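Dye type peroxidase A (Streptomyces lividans 1326, PDB 6GZW) is a haem-containing dye-decolourising peroxidase that probably uses hydrogen peroxide to oxidise dyes and other organic substrates. Local coordinates at residues L82-G87 with R143-D148; P110-D115 with R331-V336; T96-Q101 with Q372-G377. All coordinates share one frame; numbering follows the deposited sequence.

Interaction 1: L82-G87 with R143-D148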
loop_
_atom_site.group_PDB
_atom_site.type_symbol
_atom_site.label_atom_id
_atom_site.label_comp_id
_atom_site.label_asym_id
_atom_site.label_seq_id
_atom_site.Cartn_x
_atom_site.Cartn_y
_atom_site.Cartn_z
ATOM N N LEU A 82 -4.713 -11.139 9.918
ATOM C CA LEU A 82 -3.707 -11.696 9.017
ATOM C C LEU A 82 -4.157 -13.070 8.542
ATOM O O LEU A 82 -4.583 -13.881 9.374
ATOM C CB LEU A 82 -2.334 -11.841 9.692
ATOM C CG LEU A 82 -1.269 -12.527 8.815
ATOM C CD1 LEU A 82 -0.815 -11.701 7.608
ATOM C CD2 LEU A 82 -0.059 -12.895 9.658
ATOM N N THR A 83 -4.033 -13.326 7.235
ATOM C CA THR A 83 -4.134 -14.664 6.678
ATOM C C THR A 83 -2.995 -14.927 5.731
ATOM O O THR A 83 -2.481 -14.022 5.069
ATOM C CB THR A 83 -5.467 -14.976 5.947
ATOM O OG1 THR A 83 -5.608 -14.136 4.780
ATOM C CG2 THR A 83 -6.641 -14.740 6.859
ATOM N N VAL A 84 -2.585 -16.185 5.691
ATOM C CA VAL A 84 -1.584 -16.705 4.769
ATOM C C VAL A 84 -2.160 -17.969 4.128
ATOM O O VAL A 84 -2.630 -18.855 4.841
ATOM C CB VAL A 84 -0.256 -17.051 5.487
ATOM C CG1 VAL A 84 0.829 -17.337 4.454
ATOM C CG2 VAL A 84 0.161 -15.909 6.388
ATOM N N THR A 85 -2.104 -18.029 2.807
ATOM C CA THR A 85 -2.661 -19.115 2.004
ATOM C C THR A 85 -1.641 -19.603 0.993
ATOM O O THR A 85 -0.928 -18.790 0.389
ATOM C CB THR A 85 -3.839 -18.565 1.173
ATOM O OG1 THR A 85 -4.661 -17.748 2.004
ATOM C CG2 THR A 85 -4.616 -19.676 0.558
ATOM N N PHE A 86 -1.587 -20.917 0.776
ATOM C CA PHE A 86 -0.560 -21.546 -0.038
ATOM C C PHE A 86 -1.132 -22.340 -1.208
ATOM O O PHE A 86 -2.090 -23.121 -1.009
ATOM C CB PHE A 86 0.257 -22.514 0.834
ATOM C CG PHE A 86 0.871 -21.878 2.072
ATOM C CD1 PHE A 86 2.054 -21.125 1.980
ATOM C CD2 PHE A 86 0.248 -21.974 3.318
ATOM C CE1 PHE A 86 2.604 -20.534 3.084
ATOM C CE2 PHE A 86 0.800 -21.363 4.446
ATOM C CZ PHE A 86 1.987 -20.637 4.322
ATOM N N GLY A 87 -0.495 -22.242 -2.384
ATOM C CA GLY A 87 -0.875 -23.055 -3.547
ATOM C C GLY A 87 0.306 -23.586 -4.337
ATOM O O GLY A 87 1.441 -23.130 -4.163
ATOM N N ARG A 143 7.789 -10.811 4.491
ATOM C CA ARG A 143 9.213 -10.957 4.683
ATOM C C ARG A 143 9.555 -12.281 5.362
ATOM O O ARG A 143 10.529 -12.956 4.995
ATOM C CB ARG A 143 9.718 -9.757 5.491
ATOM C CG ARG A 143 11.229 -9.706 5.739
ATOM C CD ARG A 143 12.062 -9.787 4.465
ATOM N NE ARG A 143 13.493 -9.621 4.741
ATOM C CZ ARG A 143 14.477 -9.686 3.839
ATOM N NH1 ARG A 143 14.250 -9.947 2.564
ATOM N NH2 ARG A 143 15.729 -9.481 4.239
ATOM N N ALA A 144 8.738 -12.693 6.338
ATOM C CA ALA A 144 9.005 -13.955 7.036
ATOM C C ALA A 144 8.823 -15.158 6.123
ATOM O O ALA A 144 9.662 -16.079 6.112
ATOM C CB ALA A 144 8.152 -14.054 8.270
ATOM N N ILE A 145 7.752 -15.145 5.334
ATOM C CA ILE A 145 7.518 -16.207 4.362
ATOM C C ILE A 145 8.643 -16.220 3.330
ATOM O O ILE A 145 9.219 -17.269 3.019
ATOM C CB ILE A 145 6.122 -16.024 3.739
ATOM C CG1 ILE A 145 5.030 -16.324 4.794
ATOM C CG2 ILE A 145 5.935 -16.800 2.439
ATOM C CD1 ILE A 145 4.939 -17.777 5.229
ATOM N N GLN A 146 9.009 -15.048 2.813
ATOM C CA GLN A 146 10.068 -15.006 1.818
ATOM C C GLN A 146 11.426 -15.481 2.340
ATOM O O GLN A 146 12.135 -16.184 1.628
ATOM C CB GLN A 146 10.159 -13.615 1.190
ATOM C CG GLN A 146 11.326 -13.400 0.222
ATOM C CD GLN A 146 12.441 -12.589 0.850
ATOM O OE1 GLN A 146 12.199 -11.764 1.736
ATOM N NE2 GLN A 146 13.666 -12.821 0.408
ATOM N N ARG A 147 11.756 -15.114 3.571
ATOM C CA ARG A 147 12.982 -15.567 4.226
ATOM C C ARG A 147 12.976 -17.055 4.603
ATOM O O ARG A 147 14.051 -17.686 4.648
ATOM C CB ARG A 147 13.273 -14.696 5.448
ATOM C CG ARG A 147 13.672 -13.284 5.096
ATOM C CD ARG A 147 15.131 -13.196 4.731
ATOM N NE ARG A 147 15.980 -13.206 5.914
ATOM C CZ ARG A 147 17.308 -13.172 5.879
ATOM N NH1 ARG A 147 17.956 -13.142 4.710
ATOM N NH2 ARG A 147 18.008 -13.168 7.016
ATOM N N ASP A 148 11.797 -17.636 4.859
ATOM C CA ASP A 148 11.688 -19.105 5.016
ATOM C C ASP A 148 12.064 -19.879 3.761
ATOM O O ASP A 148 12.501 -21.047 3.852
ATOM C CB ASP A 148 10.267 -19.546 5.347
ATOM C CG ASP A 148 9.888 -19.361 6.788
ATOM O OD1 ASP A 148 10.749 -19.164 7.664
ATOM O OD2 ASP A 148 8.671 -19.448 7.052
#
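The strand carrying Val-84 and the helix carrying Ile-145 run with their backbones well apart, 9.1 Å between the CA atoms of these two residues, which leaves room for one layer of side chains. A single methyl spans that gap. Ile-145 points its CB at the strand, and its CD1 carbon touches CG1 of Val-84 at 4.2 Å and CE1 of Phe-86 at 4.2 Å. The Val-84 methyl that answers is the one set anti to the backbone N (chi1 -169°). Phe-86 offers its edge, since the isoleucine methyl lies near the plane of the ring. Both strand residues are two apart and so emerge on the same side of the sheet, where a branched aliphatic and a flat ring suit the buried helix face; Val-128 of the adjoining strand 126-132 touches them both. This is the alpha/beta packing of the ferredoxin-like fold of Dyp-type peroxidases, in which helices lie against an antiparallel sheet; here helix 43-61 supplies Ala-57 beside Val-84. The other side of the strand is polar, and Thr-85 sends OG1 to the backbone O of Pro-20. Away from the sheet the helix turns to the second subunit. Arg-143 lends NH1 to Gln-146 OE1 at 2.9 Å, a bond that uses a carbonyl lone pair yet leaves the guanidinium plane by 30°, while CD of Arg-147 sits over the centre of one guanidinium face. The other nitrogens of Arg-143 make salt bridges to Glu-234 and Asp-231 of the second subunit.

Interaction 2: P110-D115 with R331-V336; sequences PDFSSD and RGFVPV. With HEM (protoporphyrin IX containing Fe), chain C.
Phe-333 stands between Phe-112 and the haem, and its side chain can be followed outward from the first turn of helix 333-343. Its CB leaves the backbone across the line to 110-115 rather than straight at it, and the ring then extends with CG anti to the backbone N (chi1 178°), which carries it off the helix and into the space between loop and porphyrin. CD1 lies 3.5 Å from the vinyl carbon CBC of the haem, with CE1 close behind; across the ring CE2 meets CE2 of Phe-112 at 3.9 Å and, a little farther, its CZ. Both approaches are oblique, so the ring acts as an apolar spacer and forms no regular stack. Replacing Phe-333 by the small side chain of an alanine is likely to open a gap between Phe-112 and the haem vinyl, leaving the Phe-112 ring freer to turn. Val-336, one turn on, adds CG1 against the vinyl carbon CAC at 3.8 Å, so two residues of this helix line the haem pocket.

Beside the aromatic pair, Val-334 sets CG1 against Pro-110 CG at 3.8 Å, and Pro-110 CB rests over one face of the Phe-112 ring, offset toward the rim. A rigid proline suits a loop that must keep its shape without regular structure. Phe-112 itself begins a type I turn closed by the bond from Asp-115 N to Phe-112 O. Gly-332 occupies the N-cap position. Ser-113 and Ser-114 bond to Asp-341 farther along helix 333-343, Asp-115 forms a salt bridge with Arg-224 of strand 219-228, and Phe-333 packs on Phe-322 and Cys-324 of strand 316-326.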
loop_
_atom_site.group_PDB
_atom_site.type_symbol
_atom_site.label_atom_id
_atom_site.label_comp_id
_atom_site.label_asym_id
_atom_site.label_seq_id
_atom_site.Cartn_x
_atom_site.Cartn_y
_atom_site.Cartn_z
ATOM N N PRO A 110 -6.549 -21.218 -21.232
ATOM C CA PRO A 110 -6.480 -20.820 -22.642
ATOM C C PRO A 110 -5.601 -19.593 -22.879
ATOM O O PRO A 110 -5.437 -18.752 -21.988
ATOM C CB PRO A 110 -7.936 -20.491 -22.988
ATOM C CG PRO A 110 -8.746 -21.287 -22.014
ATOM C CD PRO A 110 -7.942 -21.320 -20.750
ATOM N N ASP A 111 -5.022 -19.498 -24.066
ATOM C CA ASP A 111 -4.414 -18.266 -24.501
ATOM C C ASP A 111 -5.544 -17.434 -25.070
ATOM O O ASP A 111 -5.918 -17.599 -26.222
ATOM C CB ASP A 111 -3.291 -18.524 -25.519
ATOM C CG ASP A 111 -2.133 -19.311 -24.912
ATOM O OD1 ASP A 111 -1.396 -18.766 -24.057
ATOM O OD2 ASP A 111 -1.969 -20.500 -25.262
ATOM N N PHE A 112 -6.138 -16.573 -24.241
ATOM C CA PHE A 112 -7.261 -15.735 -24.675
ATOM C C PHE A 112 -6.777 -14.681 -25.643
ATOM O O PHE A 112 -5.665 -14.169 -25.486
ATOM C CB PHE A 112 -7.949 -15.066 -23.481
ATOM C CG PHE A 112 -8.463 -16.032 -22.466
ATOM C CD1 PHE A 112 -9.689 -16.664 -22.646
ATOM C CD2 PHE A 112 -7.710 -16.349 -21.335
ATOM C CE1 PHE A 112 -10.163 -17.564 -21.694
ATOM C CE2 PHE A 112 -8.191 -17.230 -20.384
ATOM C CZ PHE A 112 -9.418 -17.858 -20.581
ATOM N N SER A 113 -7.603 -14.339 -26.633
ATOM C CA SER A 113 -7.222 -13.337 -27.613
ATOM C C SER A 113 -6.835 -11.988 -26.960
ATOM O O SER A 113 -5.956 -11.292 -27.450
ATOM C CB SER A 113 -8.339 -13.147 -28.669
ATOM O OG SER A 113 -9.408 -12.354 -28.156
ATOM N N SER A 114 -7.490 -11.639 -25.853
ATOM C CA SER A 114 -7.219 -10.374 -25.150
ATOM C C SER A 114 -6.010 -10.451 -24.190
ATOM O O SER A 114 -5.689 -9.449 -23.557
ATOM C CB SER A 114 -8.477 -9.908 -24.387
ATOM O OG SER A 114 -8.907 -10.866 -23.411
ATOM N N ASP A 115 -5.346 -11.598 -24.062
ATOM C CA ASP A 115 -4.187 -11.693 -23.140
ATOM C C ASP A 115 -3.031 -10.792 -23.571
ATOM O O ASP A 115 -2.709 -10.710 -24.757
ATOM C CB ASP A 115 -3.630 -13.116 -23.104
ATOM C CG ASP A 115 -4.395 -14.051 -22.199
ATOM O OD1 ASP A 115 -5.336 -13.621 -21.505
ATOM O OD2 ASP A 115 -3.995 -15.242 -22.167
ATOM N N ARG A 331 -15.308 -24.969 -14.720
ATOM C CA ARG A 331 -16.664 -24.565 -14.319
ATOM C C ARG A 331 -16.695 -23.219 -13.582
ATOM O O ARG A 331 -17.604 -22.962 -12.787
ATOM C CB ARG A 331 -17.306 -25.644 -13.426
ATOM C CG ARG A 331 -17.426 -27.007 -14.101
ATOM C CD ARG A 331 -18.430 -27.941 -13.415
ATOM N NE ARG A 331 -18.095 -28.335 -12.044
ATOM C CZ ARG A 331 -17.173 -29.237 -11.677
ATOM N NH1 ARG A 331 -16.392 -29.863 -12.562
ATOM N NH2 ARG A 331 -17.014 -29.497 -10.379
ATOM N N GLY A 332 -15.700 -22.366 -13.840
ATOM C CA GLY A 332 -15.630 -21.053 -13.184
ATOM C C GLY A 332 -14.971 -20.066 -14.115
ATOM O O GLY A 332 -15.525 -19.690 -15.140
ATOM N N PHE A 333 -13.750 -19.662 -13.767
ATOM C CA PHE A 333 -13.005 -18.661 -14.537
ATOM C C PHE A 333 -12.963 -18.899 -16.038
ATOM O O PHE A 333 -13.222 -17.980 -16.815
ATOM C CB PHE A 333 -11.576 -18.520 -14.005
ATOM C CG PHE A 333 -10.738 -17.540 -14.787
ATOM C CD1 PHE A 333 -10.841 -16.184 -14.516
ATOM C CD2 PHE A 333 -9.907 -17.944 -15.812
ATOM C CE1 PHE A 333 -10.087 -15.265 -15.249
ATOM C CE2 PHE A 333 -9.181 -17.037 -16.570
ATOM C CZ PHE A 333 -9.265 -15.688 -16.275
ATOM N N VAL A 334 -12.667 -20.138 -16.451
ATOM C CA VAL A 334 -12.336 -20.388 -17.849
ATOM C C VAL A 334 -13.510 -20.082 -18.808
ATOM O O VAL A 334 -13.356 -19.268 -19.704
ATOM C CB VAL A 334 -11.726 -21.784 -18.056
ATOM C CG1 VAL A 334 -11.541 -22.085 -19.548
ATOM C CG2 VAL A 334 -10.387 -21.843 -17.342
ATOM N N PRO A 335 -14.669 -20.719 -18.600
ATOM C CA PRO A 335 -15.794 -20.418 -19.522
ATOM C C PRO A 335 -16.306 -18.980 -19.463
ATOM O O PRO A 335 -16.706 -18.434 -20.485
ATOM C CB PRO A 335 -16.878 -21.424 -19.109
ATOM C CG PRO A 335 -16.514 -21.848 -17.725
ATOM C CD PRO A 335 -15.009 -21.784 -17.649
ATOM N N VAL A 336 -16.233 -18.343 -18.300
ATOM C CA VAL A 336 -16.670 -16.962 -18.172
ATOM C C VAL A 336 -15.683 -16.084 -18.939
ATOM O O VAL A 336 -16.097 -15.252 -19.743
ATOM C CB VAL A 336 -16.825 -16.533 -16.703
ATOM C CG1 VAL A 336 -17.168 -15.058 -16.611
ATOM C CG2 VAL A 336 -17.892 -17.379 -16.006
HETATM C CHA HEM C . -19.363 -8.824 -11.244
HETATM C CHB HEM C . -16.076 -5.395 -12.177
HETATM C CHC HEM C . -13.168 -8.791 -14.075
HETATM C CHD HEM C . -16.446 -12.187 -13.137
HETATM C C1A HEM C . -18.733 -7.610 -11.333
HETATM C C2A HEM C . -19.313 -6.368 -10.939
HETATM C C3A HEM C . -18.383 -5.417 -11.209
HETATM C C4A HEM C . -17.235 -6.064 -11.774
HETATM C CMA HEM C . -18.477 -3.933 -10.951
HETATM C CAA HEM C . -20.699 -6.138 -10.350
HETATM C CBA HEM C . -20.825 -6.190 -8.835
HETATM C CGA HEM C . -20.615 -7.572 -8.314
HETATM O O1A HEM C . -21.533 -8.436 -8.294
HETATM O O2A HEM C . -19.471 -7.909 -7.894
HETATM C C1B HEM C . -14.972 -6.041 -12.762
HETATM C C2B HEM C . -13.758 -5.385 -13.122
HETATM C C3B HEM C . -12.920 -6.307 -13.665
HETATM C C4B HEM C . -13.671 -7.599 -13.613
HETATM C CMB HEM C . -13.484 -3.920 -12.974
HETATM C CAB HEM C . -11.519 -6.167 -14.116
HETATM C CBB HEM C . -10.679 -5.252 -13.662
HETATM C C1C HEM C . -13.812 -10.008 -14.037
HETATM C C2C HEM C . -13.267 -11.225 -14.523
HETATM C C3C HEM C . -14.218 -12.198 -14.269
HETATM C C4C HEM C . -15.318 -11.557 -13.593
HETATM C CMC HEM C . -11.954 -11.434 -15.212
HETATM C CAC HEM C . -14.223 -13.639 -14.616
HETATM C CBC HEM C . -13.529 -14.248 -15.590
HETATM C C1D HEM C . -17.470 -11.491 -12.481
HETATM C C2D HEM C . -18.629 -12.231 -11.949
HETATM C C3D HEM C . -19.452 -11.304 -11.422
HETATM C C4D HEM C . -18.766 -9.998 -11.644
HETATM C CMD HEM C . -18.842 -13.742 -11.955
HETATM C CAD HEM C . -20.790 -11.580 -10.755
HETATM C CBD HEM C . -21.930 -11.704 -11.771
HETATM C CGD HEM C . -23.214 -12.045 -11.081
HETATM O O1D HEM C . -24.025 -11.136 -10.750
HETATM O O2D HEM C . -23.456 -13.241 -10.816
HETATM N NA HEM C . -17.500 -7.405 -11.934
HETATM N NB HEM C . -14.875 -7.334 -13.096
HETATM N NC HEM C . -15.057 -10.205 -13.540
HETATM N ND HEM C . -17.626 -10.161 -12.366
HETATM FE FE HEM C . -16.315 -8.789 -12.744
HETATM O O HOH W 1 -15.423 -9.104 -11.001
#

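Interaction 3: T96-Q101 with Q372-G377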
loop_
_atom_site.group_PDB
_atom_site.type_symbol
_atom_site.label_atom_id
_atom_site.label_comp_id
_atom_site.label_asym_id
_atom_site.label_seq_id
_atom_site.Cartn_x
_atom_site.Cartn_y
_atom_site.Cartn_z
ATOM N N THR A 96 9.345 -32.158 -8.860
ATOM C CA THR A 96 9.358 -32.903 -7.612
ATOM C C THR A 96 9.043 -34.401 -7.762
ATOM O O THR A 96 8.888 -35.083 -6.758
ATOM C CB THR A 96 8.357 -32.279 -6.618
ATOM O OG1 THR A 96 7.078 -32.114 -7.258
ATOM C CG2 THR A 96 8.878 -30.911 -6.139
ATOM N N GLY A 97 8.976 -34.901 -8.997
ATOM C CA GLY A 97 8.584 -36.297 -9.269
ATOM C C GLY A 97 7.133 -36.581 -8.905
ATOM O O GLY A 97 6.792 -37.703 -8.540
ATOM N N LEU A 98 6.256 -35.573 -9.012
ATOM C CA LEU A 98 4.868 -35.734 -8.560
ATOM C C LEU A 98 3.853 -35.567 -9.682
ATOM O O LEU A 98 2.693 -35.229 -9.427
ATOM C CB LEU A 98 4.593 -34.793 -7.383
ATOM C CG LEU A 98 5.322 -35.158 -6.098
ATOM C CD1 LEU A 98 5.196 -34.032 -5.069
ATOM C CD2 LEU A 98 4.811 -36.475 -5.514
ATOM N N GLU A 99 4.282 -35.869 -10.907
ATOM C CA GLU A 99 3.439 -35.779 -12.117
ATOM C C GLU A 99 2.142 -36.583 -11.949
ATOM O O GLU A 99 1.060 -36.111 -12.255
ATOM C CB GLU A 99 4.210 -36.262 -13.366
ATOM C CG GLU A 99 5.425 -35.412 -13.779
ATOM C CD GLU A 99 6.761 -35.849 -13.182
ATOM O OE1 GLU A 99 6.802 -36.427 -12.068
ATOM O OE2 GLU A 99 7.790 -35.586 -13.846
ATOM N N LYS A 100 2.254 -37.779 -11.395
ATOM C CA LYS A 100 1.077 -38.615 -11.143
ATOM C C LYS A 100 0.024 -37.967 -10.226
ATOM O O LYS A 100 -1.141 -38.322 -10.325
ATOM C CB LYS A 100 1.491 -39.990 -10.613
ATOM C CG LYS A 100 2.155 -40.844 -11.679
ATOM C CD LYS A 100 2.607 -42.204 -11.169
ATOM C CE LYS A 100 3.428 -42.901 -12.248
ATOM N NZ LYS A 100 3.611 -44.345 -11.973
ATOM N N GLN A 101 0.431 -37.001 -9.387
ATOM C CA GLN A 101 -0.469 -36.266 -8.473
ATOM C C GLN A 101 -0.926 -34.874 -8.980
ATOM O O GLN A 101 -1.659 -34.161 -8.267
ATOM C CB GLN A 101 0.226 -36.073 -7.124
ATOM C CG GLN A 101 0.609 -37.349 -6.398
ATOM C CD GLN A 101 -0.569 -38.196 -5.973
ATOM O OE1 GLN A 101 -1.730 -37.753 -5.941
ATOM N NE2 GLN A 101 -0.274 -39.448 -5.645
ATOM N N GLN A 372 0.459 -31.527 3.236
ATOM C CA GLN A 372 1.118 -32.713 3.789
ATOM C C GLN A 372 0.729 -33.997 3.080
ATOM O O GLN A 372 1.595 -34.839 2.831
ATOM C CB GLN A 372 0.834 -32.839 5.264
ATOM C CG GLN A 372 1.542 -34.035 5.894
ATOM C CD GLN A 372 1.708 -33.900 7.377
ATOM O OE1 GLN A 372 1.320 -32.904 7.997
ATOM N NE2 GLN A 372 2.308 -34.941 7.976
ATOM N N ARG A 373 -0.551 -34.132 2.702
ATOM C CA ARG A 373 -0.953 -35.316 1.921
ATOM C C ARG A 373 -0.296 -35.422 0.551
ATOM O O ARG A 373 -0.089 -36.525 0.044
ATOM C CB ARG A 373 -2.474 -35.372 1.759
ATOM C CG ARG A 373 -3.219 -35.696 3.026
ATOM C CD ARG A 373 -2.940 -37.117 3.500
ATOM N NE ARG A 373 -1.748 -37.229 4.355
ATOM C CZ ARG A 373 -1.672 -36.841 5.634
ATOM N NH1 ARG A 373 -2.716 -36.278 6.250
ATOM N NH2 ARG A 373 -0.526 -36.997 6.309
ATOM N N LEU A 374 0.019 -34.278 -0.059
ATOM C CA LEU A 374 0.755 -34.265 -1.298
ATOM C C LEU A 374 2.227 -34.626 -1.084
ATOM O O LEU A 374 2.806 -35.381 -1.880
ATOM C CB LEU A 374 0.697 -32.871 -1.957
ATOM C CG LEU A 374 1.532 -32.677 -3.225
ATOM C CD1 LEU A 374 1.203 -33.678 -4.334
ATOM C CD2 LEU A 374 1.367 -31.249 -3.736
ATOM N N LEU A 375 2.852 -33.987 -0.094
ATOM C CA LEU A 375 4.307 -33.867 -0.083
ATOM C C LEU A 375 5.061 -34.921 0.722
ATOM O O LEU A 375 6.247 -35.124 0.500
ATOM C CB LEU A 375 4.707 -32.476 0.419
ATOM C CG LEU A 375 4.211 -31.342 -0.461
ATOM C CD1 LEU A 375 4.397 -29.992 0.234
ATOM C CD2 LEU A 375 4.926 -31.356 -1.799
ATOM N N GLU A 376 4.392 -35.531 1.679
ATOM C CA GLU A 376 5.027 -36.568 2.488
ATOM C C GLU A 376 5.598 -37.720 1.595
ATOM O O GLU A 376 5.057 -38.045 0.516
ATOM C CB GLU A 376 4.051 -37.087 3.520
ATOM C CG GLU A 376 2.925 -37.893 2.888
ATOM C CD GLU A 376 1.719 -38.080 3.775
ATOM O OE1 GLU A 376 1.750 -37.693 4.967
ATOM O OE2 GLU A 376 0.700 -38.634 3.256
ATOM N N GLY A 377 6.718 -38.289 2.048
ATOM C CA GLY A 377 7.434 -39.323 1.302
ATOM C C GLY A 377 8.930 -39.228 1.521
ATOM O O GLY A 377 9.488 -38.143 1.749
ATOM O OXT GLY A 377 9.617 -40.259 1.492
#
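Leu-98 and Leu-374 bring together the loop that follows helix 90-95 and the short helix 372-375, the last of the chain; the contact fastens the C-terminal tail to the first of the two ferredoxin-like halves of the Dyp-type fold. The tight part is purely apolar. Leu-374 extends CG anti to its own N (chi1 175°), and this directs CD1 into the loop, where it meets Gln-101 CB at 3.8 Å and Leu-98 CD1 at 4.1 Å. The two leucines meet at a slant. The same CD1 of Leu-98 also reaches CD2 of Leu-375 at 4.2 Å, so one methyl lies against two consecutive residues of the helix. Leucine suits these places because its forked end can spread over several neighbours. Phe-93 of helix 90-95 packs against both Leu-98 and Leu-374, Trp-214 lies on Leu-374, and Phe-88 of strand 83-89 touches both Leu-374 and Leu-375.

Gln-101 marks the change to the looser side. It contributes only aliphatic carbon to the contact, while the chain beyond CB bends at chi2 and carries its amide away from the leucine. Its backbone N is held by Leu-98 O, which folds the loop into the short 3-10 segment 99-101. In that segment Glu-99 and Lys-100 are exposed, as suits charged side chains; just before Leu-98, Gly-97 takes a positive phi, which a residue without a side chain adopts easily. At the helix and just beyond it, Arg-373 and Glu-376 are exposed and form a salt bridge. Arg-373 grips Glu-376 side-on, its NH2 reaching OE1 at 2.7 Å on the syn side and its NE meeting OE2 at 3.0 Å, nearly straight at 173° but from above the carboxylate plane.

How the interactions relate
Read from the N terminus, after strand 29-37 and helix 43-61 the chain lays down strand 83-89, then the loop pieces 96-101 and 110-115, and then helix 135-149, where interaction 1 closes the shortest loop, entirely within the N-terminal half. Helix 333-343 later returns to 110-115 and closes interaction 2, tying that half to the haem-binding C-terminal half. The last residues come back to 96-101 in interaction 3, whose loop encloses the whole of interaction 2. Interaction 1 crosses both others. Interactions 1 and 2 lie on opposite sides of the chain's centre, about 28 Å between centres, while interaction 3 approaches interaction 1 to about 8 Å between nearest atoms.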